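Local coordinates for HEPN domain-containing protein (Thermotoga maritima, PDB 1O3U) that is of unknown function but adopts the helical HEPN domain fold, here in a two-chain assembly, at residues 81-86 against 121-126. Sequence-based numbering, arbitrary orientation.
Sequences MDHALE and AEKIIR
Lys123 reaches from helix 104-132 to the imidazole of His83 on helix 78-88, and its side chain can be followed carbon by carbon. CB leaves the backbone toward the other helix, and CG continues roughly anti to the backbone N (chi1 -152°), which sets the chain on course for the ring. Beyond CG it is extended. CD is the first atom to arrive, 3.7 Å from His83 CD2 and 3.6 Å from His83 NE2. CE follows at the ring edge, in the imidazole plane, with CE to His83 NE2 at 3.8 Å. At the tip, NZ donates a hydrogen bond of 3.0 Å to His83 NE2, lying just 2° out of the ring plane. The two side chains meet at about a right angle. His83 holds CG anti to its carbonyl carbon (chi1 -61°), which turns the ring out toward Lys123, and Tyr120 stacks on that ring. The ammonium is shared: NZ also forms a salt bridge with Glu79, one turn before His83 on the same short helix.

Deeper in, the contact turns apolar. The CD1 end of Ile124 approaches Ala84, 4.4 Å from Ala84 CA and 4.5 Å from Ala84 CB, a light touch between two buried residues. Ile124 also packs on Ala43 and Val47 of helix 32-54, and Ala84 on Val63 and Leu67 of helix 63-70, so this layer joins the short helices to the long-helix bundle of the HEPN domain.

With NE2 accepting from an ammonium, His83 is probably neutral and protonated at ND1, and the nearby carboxylate of Glu79 should help keep Lys123 charged.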
loop_
_atom_site.group_PDB
_atom_site.type_symbol
_atom_site.label_atom_id
_atom_site.label_comp_id
_atom_site.label_asym_id
_atom_site.label_seq_id
_atom_site.Cartn_x
_atom_site.Cartn_y
_atom_site.Cartn_z
ATOM N N MET A 81 12.677 14.693 7.793
ATOM C CA MET A 81 12.268 14.013 9.032
ATOM C C MET A 81 10.999 14.647 9.559
ATOM O O MET A 81 10.109 13.925 9.992
ATOM C CB MET A 81 13.346 14.067 10.122
ATOM C CG MET A 81 12.986 13.266 11.399
ATOM S SD MET A 81 12.510 11.459 11.167
ATOM C CE MET A 81 13.837 11.061 10.231
ATOM N N ASP A 82 10.929 15.985 9.533
ATOM C CA ASP A 82 9.719 16.730 9.903
ATOM C C ASP A 82 8.507 16.255 9.090
ATOM O O ASP A 82 7.457 15.979 9.645
ATOM C CB ASP A 82 9.887 18.246 9.692
ATOM C CG ASP A 82 10.660 18.931 10.811
ATOM O OD1 ASP A 82 10.874 20.182 10.729
ATOM O OD2 ASP A 82 11.080 18.305 11.815
ATOM N N HIS A 83 8.660 16.170 7.780
ATOM C CA HIS A 83 7.560 15.690 6.930
ATOM C C HIS A 83 7.153 14.264 7.287
ATOM O O HIS A 83 5.966 13.922 7.291
ATOM C CB HIS A 83 7.940 15.715 5.451
ATOM C CG HIS A 83 8.265 17.071 4.908
ATOM N ND1 HIS A 83 7.953 18.241 5.562
ATOM C CD2 HIS A 83 8.859 17.437 3.744
ATOM C CE1 HIS A 83 8.369 19.271 4.846
ATOM N NE2 HIS A 83 8.884 18.812 3.715
ATOM N N ALA A 84 8.156 13.432 7.565
ATOM C CA ALA A 84 7.925 12.036 7.883
ATOM C C ALA A 84 7.078 11.937 9.132
ATOM O O ALA A 84 6.198 11.112 9.220
ATOM C CB ALA A 84 9.214 11.311 8.086
ATOM N N LEU A 85 7.336 12.802 10.086
ATOM C CA LEU A 85 6.616 12.743 11.347
ATOM C C LEU A 85 5.172 13.150 11.133
ATOM O O LEU A 85 4.300 12.554 11.730
ATOM C CB LEU A 85 7.292 13.598 12.395
ATOM C CG LEU A 85 8.596 12.903 12.806
ATOM C CD1 LEU A 85 9.600 13.919 13.359
ATOM C CD2 LEU A 85 8.306 11.793 13.807
ATOM N N GLU A 86 4.929 14.104 10.232
ATOM C CA GLU A 86 3.572 14.488 9.882
ATOM C C GLU A 86 2.837 13.352 9.171
ATOM O O GLU A 86 1.646 13.129 9.395
ATOM C CB GLU A 86 3.563 15.725 8.995
ATOM C CG GLU A 86 4.097 16.960 9.670
ATOM C CD GLU A 86 3.076 17.615 10.565
ATOM O OE1 GLU A 86 1.980 17.952 10.074
ATOM O OE2 GLU A 86 3.381 17.792 11.760
ATOM N N ALA A 121 5.082 13.265 0.629
ATOM C CA ALA A 121 5.417 11.933 0.152
ATOM C C ALA A 121 6.216 12.037 -1.163
ATOM O O ALA A 121 7.229 11.374 -1.355
ATOM C CB ALA A 121 4.173 11.123 -0.064
ATOM N N GLU A 122 5.746 12.890 -2.055
ATOM C CA GLU A 122 6.468 13.188 -3.255
ATOM C C GLU A 122 7.911 13.685 -3.036
ATOM O O GLU A 122 8.833 13.242 -3.727
ATOM C CB GLU A 122 5.681 14.178 -4.093
ATOM C CG GLU A 122 6.268 14.413 -5.482
ATOM C CD GLU A 122 5.190 14.908 -6.443
ATOM O OE1 GLU A 122 4.353 15.747 -6.026
ATOM O OE2 GLU A 122 5.132 14.442 -7.585
ATOM N N LYS A 123 8.092 14.591 -2.077
ATOM C CA LYS A 123 9.390 15.056 -1.682
ATOM C C LYS A 123 10.299 13.929 -1.228
ATOM O O LYS A 123 11.458 13.836 -1.641
ATOM C CB LYS A 123 9.196 16.107 -0.592
ATOM C CG LYS A 123 10.199 17.105 -0.477
ATOM C CD LYS A 123 9.551 18.342 0.208
ATOM C CE LYS A 123 10.477 19.454 0.328
ATOM N NZ LYS A 123 10.128 20.307 1.485
ATOM N N ILE A 124 9.763 13.044 -0.384
ATOM C CA ILE A 124 10.519 11.909 0.083
ATOM C C ILE A 124 10.883 10.965 -1.065
ATOM O O ILE A 124 12.060 10.485 -1.155
ATOM C CB ILE A 124 9.760 11.204 1.232
ATOM C CG1 ILE A 124 9.795 12.083 2.493
ATOM C CG2 ILE A 124 10.375 9.835 1.539
ATOM C CD1 ILE A 124 8.859 11.628 3.638
ATOM N N ILE A 125 9.906 10.667 -1.925
ATOM C CA ILE A 125 10.171 9.867 -3.117
ATOM C C ILE A 125 11.330 10.449 -3.966
ATOM O O ILE A 125 12.233 9.722 -4.346
ATOM C CB ILE A 125 8.922 9.695 -3.954
ATOM C CG1 ILE A 125 7.926 8.802 -3.230
ATOM C CG2 ILE A 125 9.289 9.193 -5.375
ATOM C CD1 ILE A 125 6.496 8.835 -3.883
ATOM N N ARG A 126 11.308 11.752 -4.226
ATOM C CA ARG A 126 12.306 12.408 -5.065
ATOM C C ARG A 126 13.681 12.438 -4.363
ATOM O O ARG A 126 14.705 12.227 -4.995
ATOM C CB ARG A 126 11.830 13.809 -5.418
ATOM C CG ARG A 126 10.618 13.798 -6.372
ATOM C CD ARG A 126 10.092 15.176 -6.707
ATOM N NE ARG A 126 9.174 15.136 -7.836
ATOM C CZ ARG A 126 8.467 16.168 -8.256
ATOM N NH1 ARG A 126 8.565 17.344 -7.664
ATOM N NH2 ARG A 126 7.675 16.029 -9.289
#